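Local coordinates for RagB/SusD family nutrient uptake outer membrane protein (Bacteroides thetaiotaomicron, PDB 7KV2) that probably binds beta-glucan at the outer membrane surface of a gut bacterium, as a SusD-type surface glycan-binding protein that helps in its uptake, at residues L57-D61 / F275-Y279; V202-R206 / V215-Y221; K280-A284 / G383-Q388; P323-Y329 / Q369-L375. All blocks are in the same frame, centred on the assembly; numbering follows the deposited sequence.

Contact 1: L57-D61 / F275-Y279; sequences LHWPD and FEINY
The Y279 ring meets the carbonyl O of H58 at its edge, near its own plane; the side chains of D61 and Y279 approach from opposite directions, D61 OD1 lying oblique to the ring and the carboxylate plane turned 66° from it. A second ring, that of F275, takes the methyl L57 CD1 at its edge, 4.3 Å from F275 CZ. In this SusD-family fold the contact joins a loop among the TPR-type helices of the N-terminal half to strand 273-277, which pairs antiparallel with strand 400-404. The Y279 hydroxyl is the polar centre: OH lies 2.8 Å from D61 OD1 and 3.2 Å from H58 O, two acceptors within reach of its one proton. I277 packs on the 57-58 backbone, its CD1 3.4 Å from L57 O and its CG2 3.8 Å from H58 CA. The H58 imidazole leads off from the contact: with CG between backbone N and carbonyl carbon (chi1 63°), it reaches D55 through NE2, leaving CB against Y279 CE1. D61 OD2 is held separately by R286, T297 and A298. A phenylalanine in place of Y279 would probably leave H58 O and D61 OD1 facing each other without the hydroxyl, and the water short of one partner. That water sits 2.8 Å from Y279 OH and donates a 2.9 Å hydrogen bond to L57 O.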
loop_
_atom_site.group_PDB
_atom_site.type_symbol
_atom_site.label_atom_id
_atom_site.label_comp_id
_atom_site.label_asym_id
_atom_site.label_seq_id
_atom_site.Cartn_x
_atom_site.Cartn_y
_atom_site.Cartn_z
ATOM N N LEU A 57 -3.807 0.076 11.101
ATOM C CA LEU A 57 -3.813 0.388 9.639
ATOM C C LEU A 57 -3.094 1.713 9.377
ATOM O O LEU A 57 -2.355 1.773 8.348
ATOM C CB LEU A 57 -5.241 0.462 9.074
ATOM C CG LEU A 57 -5.987 -0.858 8.992
ATOM C CD1 LEU A 57 -7.418 -0.599 8.575
ATOM C CD2 LEU A 57 -5.314 -1.864 8.064
ATOM N N HIS A 58 -3.309 2.751 10.193
ATOM C CA HIS A 58 -2.812 4.112 9.896
ATOM C C HIS A 58 -1.538 4.399 10.673
ATOM O O HIS A 58 -1.163 5.526 10.703
ATOM C CB HIS A 58 -3.862 5.212 10.105
ATOM C CG HIS A 58 -4.364 5.370 11.503
ATOM N ND1 HIS A 58 -3.714 6.124 12.463
ATOM C CD2 HIS A 58 -5.468 4.881 12.091
ATOM C CE1 HIS A 58 -4.406 6.066 13.597
ATOM N NE2 HIS A 58 -5.492 5.335 13.387
ATOM N N TRP A 59 -0.845 3.400 11.213
ATOM C CA TRP A 59 0.393 3.620 12.007
ATOM C C TRP A 59 1.702 3.629 11.215
ATOM O O TRP A 59 2.560 4.427 11.576
ATOM C CB TRP A 59 0.484 2.532 13.096
ATOM C CG TRP A 59 -0.504 2.719 14.205
ATOM C CD1 TRP A 59 -1.484 3.660 14.311
ATOM C CD2 TRP A 59 -0.622 1.880 15.380
ATOM N NE1 TRP A 59 -2.199 3.468 15.467
ATOM C CE2 TRP A 59 -1.700 2.380 16.139
ATOM C CE3 TRP A 59 0.076 0.764 15.848
ATOM C CZ2 TRP A 59 -2.086 1.809 17.356
ATOM C CZ3 TRP A 59 -0.290 0.211 17.059
ATOM C CH2 TRP A 59 -1.353 0.731 17.799
ATOM N N PRO A 60 1.979 2.671 10.288
ATOM C CA PRO A 60 3.350 2.360 9.895
ATOM C C PRO A 60 4.148 3.480 9.228
ATOM O O PRO A 60 5.379 3.499 9.341
ATOM C CB PRO A 60 3.278 1.159 8.932
ATOM C CG PRO A 60 1.843 0.914 8.672
ATOM C CD PRO A 60 1.045 1.734 9.670
ATOM N N ASP A 61 3.460 4.467 8.659
ATOM C CA ASP A 61 4.139 5.648 8.079
ATOM C C ASP A 61 4.888 6.446 9.175
ATOM O O ASP A 61 5.894 7.137 8.852
ATOM C CB ASP A 61 3.128 6.495 7.299
ATOM C CG ASP A 61 2.020 7.074 8.162
ATOM O OD1 ASP A 61 1.363 6.303 8.922
ATOM O OD2 ASP A 61 1.768 8.288 8.006
ATOM N N PHE A 275 -10.878 0.070 -1.231
ATOM C CA PHE A 275 -10.382 0.226 0.154
ATOM C C PHE A 275 -9.283 1.286 0.204
ATOM O O PHE A 275 -8.379 1.265 -0.647
ATOM C CB PHE A 275 -9.950 -1.140 0.689
ATOM C CG PHE A 275 -9.848 -1.203 2.188
ATOM C CD1 PHE A 275 -10.977 -1.017 2.977
ATOM C CD2 PHE A 275 -8.616 -1.394 2.816
ATOM C CE1 PHE A 275 -10.889 -1.063 4.360
ATOM C CE2 PHE A 275 -8.532 -1.442 4.203
ATOM C CZ PHE A 275 -9.665 -1.256 4.969
ATOM N N GLU A 276 -9.376 2.108 1.240
ATOM C CA GLU A 276 -8.363 3.143 1.619
ATOM C C GLU A 276 -8.117 3.042 3.115
ATOM O O GLU A 276 -8.993 2.576 3.855
ATOM C CB GLU A 276 -8.795 4.558 1.255
ATOM C CG GLU A 276 -9.410 4.641 -0.120
ATOM C CD GLU A 276 -9.702 6.055 -0.610
ATOM O OE1 GLU A 276 -9.373 7.033 0.100
ATOM O OE2 GLU A 276 -10.244 6.160 -1.715
ATOM N N ILE A 277 -6.940 3.501 3.516
ATOM C CA ILE A 277 -6.638 3.809 4.916
ATOM C C ILE A 277 -6.860 5.301 5.104
ATOM O O ILE A 277 -6.209 6.106 4.408
ATOM C CB ILE A 277 -5.219 3.342 5.255
ATOM C CG1 ILE A 277 -5.157 1.817 5.117
ATOM C CG2 ILE A 277 -4.854 3.850 6.648
ATOM C CD1 ILE A 277 -3.776 1.233 5.315
ATOM N N ASN A 278 -7.755 5.640 6.024
ATOM C CA ASN A 278 -8.206 7.039 6.267
ATOM C C ASN A 278 -7.130 7.811 7.001
ATOM O O ASN A 278 -6.639 7.306 8.024
ATOM C CB ASN A 278 -9.481 7.081 7.094
ATOM C CG ASN A 278 -10.662 6.552 6.320
ATOM O OD1 ASN A 278 -10.652 6.605 5.106
ATOM N ND2 ASN A 278 -11.616 5.946 7.008
ATOM N N TYR A 279 -6.863 9.012 6.524
ATOM C CA TYR A 279 -6.055 10.053 7.199
ATOM C C TYR A 279 -6.792 11.372 7.107
ATOM O O TYR A 279 -7.490 11.534 6.096
ATOM C CB TYR A 279 -4.700 10.145 6.508
ATOM C CG TYR A 279 -3.788 8.973 6.763
ATOM C CD1 TYR A 279 -3.227 8.795 8.017
ATOM C CD2 TYR A 279 -3.442 8.075 5.760
ATOM C CE1 TYR A 279 -2.299 7.802 8.248
ATOM C CE2 TYR A 279 -2.556 7.028 5.989
ATOM C CZ TYR A 279 -1.977 6.909 7.241
ATOM O OH TYR A 279 -1.071 5.932 7.499
HETATM O O HOH W 1 -0.719 3.310 6.511
#

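Contact 2: V202-R206 / V215-Y221; sequences VLPMR and VTLAMVY
The backbone of 202-206 runs past the start of helix 217-231, where L217 N donates to P204 O over 2.8 Å at 162°, the donor tilted 30° from the carbonyl plane, and M205 and L217 bring their CA atoms within 4.9 Å. T216 is the N-cap of that helix. Its OG1 accepts from M219 N at 3.0 Å, while its CB rests against P204 O, so the cap residue and the preceding loop share the end of the helix. The hydroxyl can reach M219 because a chi1 of 68° tucks OG1 in over the residue's own backbone. Were T216 replaced by an alanine, M219 N would probably lose its capping acceptor and the first turn be less firmly fixed. The apolar side is carried by L203, whose CD1 touches both V215 CG1 (3.7 Å) and V220 CG2 (3.8 Å); its side chain crosses that of V220 at about a right angle. M205 starts off away from the helix, then folds back through bends at chi2 and chi3. This brings SD to 3.9 Å from A218 CB, and the methyl CE up against L217 CD2 and, obliquely, the Y221 ring. The carbonyl of M205 also accepts from the hydroxyl of Y253, a residue of the sodium site. The loop thus links helices 183-200 and 217-231 of the TPR-type region: L203 and V220 both lean on V197 of helix 183-200, V215 packs on helix 137-162, and A218 and Y221 meet helix 237-249.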
loop_
_atom_site.group_PDB
_atom_site.type_symbol
_atom_site.label_atom_id
_atom_site.label_comp_id
_atom_site.label_asym_id
_atom_site.label_seq_id
_atom_site.Cartn_x
_atom_site.Cartn_y
_atom_site.Cartn_z
ATOM N N VAL A 202 -22.174 -11.399 5.885
ATOM C CA VAL A 202 -22.657 -10.247 6.703
ATOM C C VAL A 202 -22.042 -8.923 6.217
ATOM O O VAL A 202 -22.490 -7.877 6.652
ATOM C CB VAL A 202 -22.346 -10.499 8.189
ATOM C CG1 VAL A 202 -20.855 -10.674 8.464
ATOM C CG2 VAL A 202 -22.953 -9.426 9.070
ATOM N N LEU A 203 -21.008 -8.948 5.381
ATOM C CA LEU A 203 -20.322 -7.692 4.973
ATOM C C LEU A 203 -21.061 -7.072 3.798
ATOM O O LEU A 203 -21.401 -7.744 2.838
ATOM C CB LEU A 203 -18.889 -8.030 4.576
ATOM C CG LEU A 203 -17.979 -8.409 5.732
ATOM C CD1 LEU A 203 -16.602 -8.830 5.255
ATOM C CD2 LEU A 203 -17.871 -7.292 6.759
ATOM N N PRO A 204 -21.242 -5.744 3.769
ATOM C CA PRO A 204 -21.805 -5.120 2.576
ATOM C C PRO A 204 -20.780 -5.112 1.430
ATOM O O PRO A 204 -19.561 -5.152 1.712
ATOM C CB PRO A 204 -22.179 -3.740 3.094
ATOM C CG PRO A 204 -21.126 -3.457 4.172
ATOM C CD PRO A 204 -20.862 -4.797 4.822
ATOM N N MET A 205 -21.272 -5.007 0.198
ATOM C CA MET A 205 -20.415 -4.898 -1.013
ATOM C C MET A 205 -19.677 -3.549 -0.989
ATOM O O MET A 205 -18.472 -3.529 -1.333
ATOM C CB MET A 205 -21.245 -5.058 -2.287
ATOM C CG MET A 205 -20.431 -5.063 -3.562
ATOM S SD MET A 205 -19.148 -6.311 -3.649
ATOM C CE MET A 205 -20.003 -7.687 -4.402
ATOM N N ARG A 206 -20.350 -2.483 -0.552
ATOM C CA ARG A 206 -19.764 -1.114 -0.456
ATOM C C ARG A 206 -20.304 -0.445 0.803
ATOM O O ARG A 206 -21.489 -0.614 1.113
ATOM C CB ARG A 206 -20.113 -0.278 -1.686
ATOM C CG ARG A 206 -19.331 1.014 -1.828
ATOM C CD ARG A 206 -19.622 1.850 -3.060
ATOM N NE ARG A 206 -18.877 3.083 -2.832
ATOM C CZ ARG A 206 -17.760 3.436 -3.441
ATOM N NH1 ARG A 206 -17.336 2.813 -4.536
ATOM N NH2 ARG A 206 -17.143 4.528 -3.012
ATOM N N VAL A 215 -14.280 -2.722 6.882
ATOM C CA VAL A 215 -14.188 -3.903 6.003
ATOM C C VAL A 215 -15.504 -4.053 5.232
ATOM O O VAL A 215 -16.593 -3.885 5.836
ATOM C CB VAL A 215 -13.863 -5.148 6.844
ATOM C CG1 VAL A 215 -13.914 -6.413 6.019
ATOM C CG2 VAL A 215 -12.501 -4.989 7.506
ATOM N N THR A 216 -15.380 -4.378 3.954
ATOM C CA THR A 216 -16.472 -4.692 3.023
ATOM C C THR A 216 -16.153 -6.016 2.325
ATOM O O THR A 216 -14.969 -6.437 2.323
ATOM C CB THR A 216 -16.647 -3.588 1.983
ATOM O OG1 THR A 216 -15.468 -3.651 1.164
ATOM C CG2 THR A 216 -16.845 -2.246 2.645
ATOM N N LEU A 217 -17.184 -6.627 1.724
ATOM C CA LEU A 217 -17.010 -7.839 0.907
ATOM C C LEU A 217 -16.009 -7.529 -0.213
ATOM O O LEU A 217 -15.168 -8.363 -0.470
ATOM C CB LEU A 217 -18.354 -8.319 0.357
ATOM C CG LEU A 217 -18.294 -9.673 -0.363
ATOM C CD1 LEU A 217 -17.818 -10.777 0.553
ATOM C CD2 LEU A 217 -19.651 -10.014 -0.956
ATOM N N ALA A 218 -16.110 -6.374 -0.888
ATOM C CA ALA A 218 -15.226 -6.076 -2.040
ATOM C C ALA A 218 -13.781 -6.005 -1.552
ATOM O O ALA A 218 -12.886 -6.500 -2.284
ATOM C CB ALA A 218 -15.640 -4.814 -2.741
ATOM N N MET A 219 -13.560 -5.447 -0.365
ATOM C CA MET A 219 -12.189 -5.359 0.200
ATOM C C MET A 219 -11.684 -6.789 0.439
ATOM O O MET A 219 -10.555 -7.130 0.079
ATOM C CB MET A 219 -12.171 -4.523 1.476
ATOM C CG MET A 219 -10.833 -4.518 2.163
ATOM S SD MET A 219 -10.746 -5.914 3.357
ATOM C CE MET A 219 -9.391 -5.355 4.380
ATOM N N VAL A 220 -12.544 -7.650 0.970
ATOM C CA VAL A 220 -12.123 -9.042 1.292
ATOM C C VAL A 220 -11.813 -9.791 -0.006
ATOM O O VAL A 220 -10.818 -10.498 -0.048
ATOM C CB VAL A 220 -13.229 -9.735 2.124
ATOM C CG1 VAL A 220 -13.105 -11.252 2.133
ATOM C CG2 VAL A 220 -13.242 -9.202 3.537
ATOM N N TYR A 221 -12.621 -9.585 -1.040
ATOM C CA TYR A 221 -12.455 -10.185 -2.384
ATOM C C TYR A 221 -11.091 -9.778 -2.936
ATOM O O TYR A 221 -10.339 -10.599 -3.504
ATOM C CB TYR A 221 -13.592 -9.745 -3.288
ATOM C CG TYR A 221 -14.875 -10.526 -3.125
ATOM C CD1 TYR A 221 -14.979 -11.651 -2.304
ATOM C CD2 TYR A 221 -15.986 -10.154 -3.861
ATOM C CE1 TYR A 221 -16.181 -12.350 -2.196
ATOM C CE2 TYR A 221 -17.172 -10.872 -3.796
ATOM C CZ TYR A 221 -17.274 -11.962 -2.948
ATOM O OH TYR A 221 -18.465 -12.662 -2.939
#

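Contact 3: K280-A284 / G383-Q388; sequences KDDNA and GNNKDQ
D281 OD2 is gripped by two donors: D387 N, at 3.1 Å and a nearly straight 165°, and a water at 2.7 Å that gives its other hydrogen to G383 O, 2.8 Å away. D387 N meets the oxygen from above the carboxylate plane, 40° out of it. K386 N lies close to the same oxygen but points badly for it and donates instead to G383 O, closing the type I turn from G383 to K386. The D281 side chain, with chi1 at 69°, brings OD2 to the K386 and D387 backbone nitrogens and sets CB 3.6 Å from N384 O. The contact is a meeting of turns at the surface of the SusD-family C-terminal region: a type II turn from D281 to A284 faces two overlapping type I turns, G383 to K386 and N385 to Q388, with no regular helix or strand on either side. N283 N, within the type II turn, donates to D387 O at 2.9 Å. D281 O, which accepts from A284 N, also receives a CA-H...O contact from Q388 CA at 3.1 Å. D387 CB faces the first segment, near D281 OD2, and its carboxylate oxygen OD2 lies 4.0 Å from D281 OD2; this proximity of like charges might raise the proton affinity of either acid. The side chain of Q388 packs its CB near D281 O and A284 O, while its amide oxygen OE1 turns back to accept from S390 N.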
loop_
_atom_site.group_PDB
_atom_site.type_symbol
_atom_site.label_atom_id
_atom_site.label_comp_id
_atom_site.label_asym_id
_atom_site.label_seq_id
_atom_site.Cartn_x
_atom_site.Cartn_y
_atom_site.Cartn_z
ATOM N N LYS A 280 -6.672 12.250 8.115
ATOM C CA LYS A 280 -7.350 13.582 8.057
ATOM C C LYS A 280 -6.406 14.694 8.543
ATOM O O LYS A 280 -5.563 14.427 9.405
ATOM C CB LYS A 280 -8.626 13.520 8.905
ATOM C CG LYS A 280 -8.336 13.344 10.382
ATOM C CD LYS A 280 -9.451 13.725 11.330
ATOM C CE LYS A 280 -8.916 14.082 12.707
ATOM N NZ LYS A 280 -9.992 14.046 13.717
ATOM N N ASP A 281 -6.582 15.916 8.045
ATOM C CA ASP A 281 -5.906 17.099 8.656
ATOM C C ASP A 281 -6.870 17.846 9.598
ATOM O O ASP A 281 -6.359 18.613 10.394
ATOM C CB ASP A 281 -5.337 18.066 7.619
ATOM C CG ASP A 281 -6.369 18.834 6.815
ATOM O OD1 ASP A 281 -7.404 18.216 6.475
ATOM O OD2 ASP A 281 -6.119 20.042 6.528
ATOM N N ASP A 282 -8.191 17.718 9.429
ATOM C CA ASP A 282 -9.208 18.548 10.142
ATOM C C ASP A 282 -9.079 18.311 11.659
ATOM O O ASP A 282 -9.455 17.219 12.099
ATOM C CB ASP A 282 -10.613 18.250 9.620
ATOM C CG ASP A 282 -11.691 19.198 10.130
ATOM O OD1 ASP A 282 -11.347 20.326 10.552
ATOM O OD2 ASP A 282 -12.876 18.806 10.089
ATOM N N ASN A 283 -8.561 19.307 12.411
ATOM C CA ASN A 283 -8.256 19.247 13.877
ATOM C C ASN A 283 -7.367 18.020 14.193
ATOM O O ASN A 283 -7.499 17.417 15.301
ATOM C CB ASN A 283 -9.538 19.277 14.721
ATOM C CG ASN A 283 -10.358 20.537 14.519
ATOM O OD1 ASN A 283 -11.581 20.467 14.379
ATOM N ND2 ASN A 283 -9.700 21.690 14.490
ATOM N N ALA A 284 -6.474 17.631 13.270
ATOM C CA ALA A 284 -5.607 16.433 13.431
ATOM C C ALA A 284 -4.447 16.801 14.378
ATOM O O ALA A 284 -3.912 17.950 14.263
ATOM C CB ALA A 284 -5.136 15.941 12.080
ATOM N N GLY A 383 -2.354 23.423 1.320
ATOM C CA GLY A 383 -3.729 23.351 1.831
ATOM C C GLY A 383 -4.101 21.984 2.400
ATOM O O GLY A 383 -5.049 21.951 3.206
ATOM N N ASN A 384 -3.387 20.893 2.059
ATOM C CA ASN A 384 -3.778 19.496 2.450
ATOM C C ASN A 384 -3.402 19.201 3.920
ATOM O O ASN A 384 -3.640 18.070 4.414
ATOM C CB ASN A 384 -3.247 18.475 1.437
ATOM C CG ASN A 384 -4.169 18.290 0.251
ATOM O OD1 ASN A 384 -5.320 18.763 0.272
ATOM N ND2 ASN A 384 -3.706 17.560 -0.757
ATOM N N ASN A 385 -2.793 20.153 4.632
ATOM C CA ASN A 385 -2.576 20.021 6.100
ATOM C C ASN A 385 -3.088 21.279 6.825
ATOM O O ASN A 385 -2.632 21.507 7.970
ATOM C CB ASN A 385 -1.099 19.755 6.427
ATOM C CG ASN A 385 -0.179 20.860 5.955
ATOM O OD1 ASN A 385 -0.609 21.807 5.287
ATOM N ND2 ASN A 385 1.102 20.692 6.227
ATOM N N LYS A 386 -3.921 22.112 6.177
ATOM C CA LYS A 386 -4.102 23.537 6.604
ATOM C C LYS A 386 -4.903 23.603 7.913
ATOM O O LYS A 386 -4.780 24.650 8.586
ATOM C CB LYS A 386 -4.717 24.416 5.507
ATOM C CG LYS A 386 -6.188 24.179 5.195
ATOM C CD LYS A 386 -6.736 25.198 4.214
ATOM C CE LYS A 386 -8.245 25.266 4.215
ATOM N NZ LYS A 386 -8.831 24.164 3.419
ATOM N N ASP A 387 -5.681 22.562 8.257
ATOM C CA ASP A 387 -6.591 22.553 9.450
ATOM C C ASP A 387 -6.012 21.735 10.613
ATOM O O ASP A 387 -6.755 21.481 11.589
ATOM C CB ASP A 387 -7.982 22.042 9.069
ATOM C CG ASP A 387 -8.689 22.985 8.118
ATOM O OD1 ASP A 387 -8.628 24.220 8.356
ATOM O OD2 ASP A 387 -9.235 22.490 7.125
ATOM N N GLN A 388 -4.746 21.317 10.539
ATOM C CA GLN A 388 -4.144 20.477 11.613
ATOM C C GLN A 388 -3.795 21.396 12.813
ATOM O O GLN A 388 -3.619 22.630 12.602
ATOM C CB GLN A 388 -2.976 19.663 11.032
ATOM C CG GLN A 388 -1.769 20.522 10.688
ATOM C CD GLN A 388 -0.829 20.639 11.858
ATOM O OE1 GLN A 388 -0.696 19.695 12.660
ATOM N NE2 GLN A 388 -0.152 21.783 11.928
HETATM O O HOH W 2 -7.308 20.692 4.172
#

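Contact 4: P323-Y329 / Q369-L375; sequences PVRKETY and QDTGFFL
Y329 and F373 form an offset stack, their centroids 4.6 Å apart and planes inclined by 25°. F373 CE1 lies over the tyrosine face, 3.4 Å from Y329 CD1, and Y329 CB makes a CH-pi contact above the phenylalanine ring, 17° from its normal. The tyrosine reaches that position with CG anti to the backbone N (chi1 176°), its side chain crossing that of F373 at about a right angle. Beside the stack, V324 packs CB to CB against F373 at 3.9 Å and slides CG2 in beside L375 N and CB. Polar bonds fix this valine between its neighbours: V324 N donates to F373 O at 3.0 Å, from well above the carbonyl plane, and V324 O accepts from T371 OG1 at 2.6 Å. T371 OG1 in turn accepts from F373 N at 3.0 Å, so one hydroxyl both anchors the facing chain and holds the backbone that carries the stacked ring. P323 sets its ring carbon CG 3.5 Å from Q369 O, just ahead of T371. Further out, R325, the N-cap residue of helix 326-331, bonds to L81 O and makes a cation-pi contact with W82, while C343 of strand 343-345 touches V324, Y329 and F373. The bond from F373 N to T371 OG1 defines an ST turn, here leading into strand 373-375, which pairs antiparallel with 343-345 in a small two-stranded sheet beside helix 326-331.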
loop_
_atom_site.group_PDB
_atom_site.type_symbol
_atom_site.label_atom_id
_atom_site.label_comp_id
_atom_site.label_asym_id
_atom_site.label_seq_id
_atom_site.Cartn_x
_atom_site.Cartn_y
_atom_site.Cartn_z
ATOM N N PRO A 323 12.434 10.044 -4.819
ATOM C CA PRO A 323 12.327 10.686 -6.137
ATOM C C PRO A 323 11.853 9.648 -7.153
ATOM O O PRO A 323 12.069 8.437 -6.964
ATOM C CB PRO A 323 13.752 11.027 -6.589
ATOM C CG PRO A 323 14.595 10.882 -5.384
ATOM C CD PRO A 323 13.810 10.129 -4.330
ATOM N N VAL A 324 11.084 10.101 -8.136
ATOM C CA VAL A 324 10.636 9.220 -9.234
ATOM C C VAL A 324 11.773 9.141 -10.276
ATOM O O VAL A 324 12.342 10.179 -10.635
ATOM C CB VAL A 324 9.330 9.731 -9.862
ATOM C CG1 VAL A 324 9.008 8.899 -11.096
ATOM C CG2 VAL A 324 8.204 9.750 -8.834
ATOM N N ARG A 325 12.144 7.915 -10.659
ATOM C CA ARG A 325 13.206 7.657 -11.672
ATOM C C ARG A 325 12.867 8.334 -12.992
ATOM O O ARG A 325 11.697 8.312 -13.439
ATOM C CB ARG A 325 13.386 6.159 -11.893
ATOM C CG ARG A 325 13.779 5.401 -10.634
ATOM C CD ARG A 325 13.979 3.959 -10.984
ATOM N NE ARG A 325 14.393 3.135 -9.854
ATOM C CZ ARG A 325 15.197 2.083 -9.964
ATOM N NH1 ARG A 325 15.780 1.785 -11.118
ATOM N NH2 ARG A 325 15.473 1.368 -8.897
ATOM N N LYS A 326 13.858 8.976 -13.594
ATOM C CA LYS A 326 13.724 9.515 -14.970
ATOM C C LYS A 326 13.140 8.428 -15.874
ATOM O O LYS A 326 12.243 8.744 -16.691
ATOM C CB LYS A 326 15.085 10.007 -15.465
ATOM C CG LYS A 326 15.112 10.651 -16.843
ATOM C CD LYS A 326 16.514 11.067 -17.290
ATOM C CE LYS A 326 16.506 11.849 -18.587
ATOM N NZ LYS A 326 17.880 12.135 -19.061
ATOM N N GLU A 327 13.568 7.176 -15.714
ATOM C CA GLU A 327 13.103 6.076 -16.592
ATOM C C GLU A 327 11.597 5.846 -16.418
ATOM O O GLU A 327 10.952 5.398 -17.376
ATOM C CB GLU A 327 13.902 4.803 -16.318
ATOM C CG GLU A 327 15.388 4.961 -16.686
ATOM C CD GLU A 327 16.246 5.883 -15.810
ATOM O OE1 GLU A 327 15.949 6.067 -14.610
ATOM O OE2 GLU A 327 17.259 6.375 -16.301
ATOM N N THR A 328 11.045 6.130 -15.236
ATOM C CA THR A 328 9.591 5.987 -14.982
ATOM C C THR A 328 8.854 7.014 -15.827
ATOM O O THR A 328 7.942 6.659 -16.575
ATOM C CB THR A 328 9.290 6.123 -13.479
ATOM O OG1 THR A 328 9.911 5.030 -12.805
ATOM C CG2 THR A 328 7.820 6.140 -13.198
ATOM N N TYR A 329 9.320 8.232 -15.819
ATOM C CA TYR A 329 8.684 9.278 -16.660
ATOM C C TYR A 329 8.753 8.906 -18.158
ATOM O O TYR A 329 7.717 9.061 -18.905
ATOM C CB TYR A 329 9.363 10.607 -16.415
ATOM C CG TYR A 329 8.845 11.706 -17.300
ATOM C CD1 TYR A 329 7.764 12.475 -16.926
ATOM C CD2 TYR A 329 9.499 12.020 -18.484
ATOM C CE1 TYR A 329 7.344 13.539 -17.716
ATOM C CE2 TYR A 329 9.065 13.055 -19.299
ATOM C CZ TYR A 329 7.981 13.817 -18.914
ATOM O OH TYR A 329 7.579 14.847 -19.737
ATOM N N GLN A 369 20.138 11.020 -5.164
ATOM C CA GLN A 369 19.328 10.372 -6.225
ATOM C C GLN A 369 18.255 11.320 -6.773
ATOM O O GLN A 369 17.379 10.837 -7.489
ATOM C CB GLN A 369 18.763 9.038 -5.726
ATOM C CG GLN A 369 19.859 8.113 -5.211
ATOM C CD GLN A 369 19.322 6.847 -4.568
ATOM O OE1 GLN A 369 18.311 6.870 -3.838
ATOM N NE2 GLN A 369 20.048 5.746 -4.746
ATOM N N ASP A 370 18.459 12.625 -6.690
ATOM C CA ASP A 370 17.520 13.628 -7.254
ATOM C C ASP A 370 17.374 13.405 -8.756
ATOM O O ASP A 370 18.391 13.151 -9.438
ATOM C CB ASP A 370 17.998 15.066 -7.053
ATOM C CG ASP A 370 17.006 16.083 -7.619
ATOM O OD1 ASP A 370 15.950 16.289 -6.977
ATOM O OD2 ASP A 370 17.289 16.655 -8.697
ATOM N N THR A 371 16.148 13.458 -9.266
ATOM C CA THR A 371 15.889 13.363 -10.722
ATOM C C THR A 371 15.178 14.618 -11.224
ATOM O O THR A 371 14.996 14.715 -12.468
ATOM C CB THR A 371 15.011 12.152 -11.038
ATOM O OG1 THR A 371 13.783 12.366 -10.331
ATOM C CG2 THR A 371 15.672 10.861 -10.627
ATOM N N GLY A 372 14.697 15.489 -10.334
ATOM C CA GLY A 372 13.764 16.568 -10.737
ATOM C C GLY A 372 12.299 16.134 -10.696
ATOM O O GLY A 372 11.408 17.021 -10.767
ATOM N N PHE A 373 12.014 14.832 -10.540
ATOM C CA PHE A 373 10.636 14.294 -10.496
ATOM C C PHE A 373 10.333 13.775 -9.105
ATOM O O PHE A 373 11.209 13.065 -8.488
ATOM C CB PHE A 373 10.432 13.146 -11.481
ATOM C CG PHE A 373 10.614 13.505 -12.941
ATOM C CD1 PHE A 373 9.596 14.116 -13.653
ATOM C CD2 PHE A 373 11.789 13.189 -13.607
ATOM C CE1 PHE A 373 9.762 14.435 -14.992
ATOM C CE2 PHE A 373 11.923 13.448 -14.973
ATOM C CZ PHE A 373 10.922 14.103 -15.649
ATOM N N PHE A 374 9.112 14.023 -8.664
ATOM C CA PHE A 374 8.568 13.499 -7.388
ATOM C C PHE A 374 7.228 12.823 -7.634
ATOM O O PHE A 374 6.593 13.065 -8.683
ATOM C CB PHE A 374 8.526 14.613 -6.326
ATOM C CG PHE A 374 9.887 15.196 -6.022
ATOM C CD1 PHE A 374 10.441 16.165 -6.838
ATOM C CD2 PHE A 374 10.665 14.671 -5.001
ATOM C CE1 PHE A 374 11.721 16.635 -6.606
ATOM C CE2 PHE A 374 11.937 15.166 -4.761
ATOM C CZ PHE A 374 12.456 16.165 -5.554
ATOM N N LEU A 375 6.823 11.974 -6.694
ATOM C CA LEU A 375 5.599 11.149 -6.838
ATOM C C LEU A 375 4.404 12.064 -6.561
ATOM O O LEU A 375 4.055 12.335 -5.393
ATOM C CB LEU A 375 5.646 9.968 -5.876
ATOM C CG LEU A 375 4.435 9.040 -5.926
ATOM C CD1 LEU A 375 4.345 8.333 -7.267
ATOM C CD2 LEU A 375 4.521 8.015 -4.813
#

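From the N terminus, the chain leaves the loop at 57-61 and passes through seven helices, from 70-75 to 237-249, before returning as strand 273-277 to close contact 1. Within that long excursion contact 2 closes a short loop at the head of helix 217-231, and the two touch where M219 CG packs against F275 CG at 3.5 Å. Contact 3 opens directly after contact 1, at residue 280, and closes about a hundred residues later at 383-388. Contact 4 falls wholly within that second loop, tying helix 326-331 to strand 373-375. No loops cross: contact 1 joins the two family regions, contact 2 belongs to the first, and contacts 3 and 4 to the second.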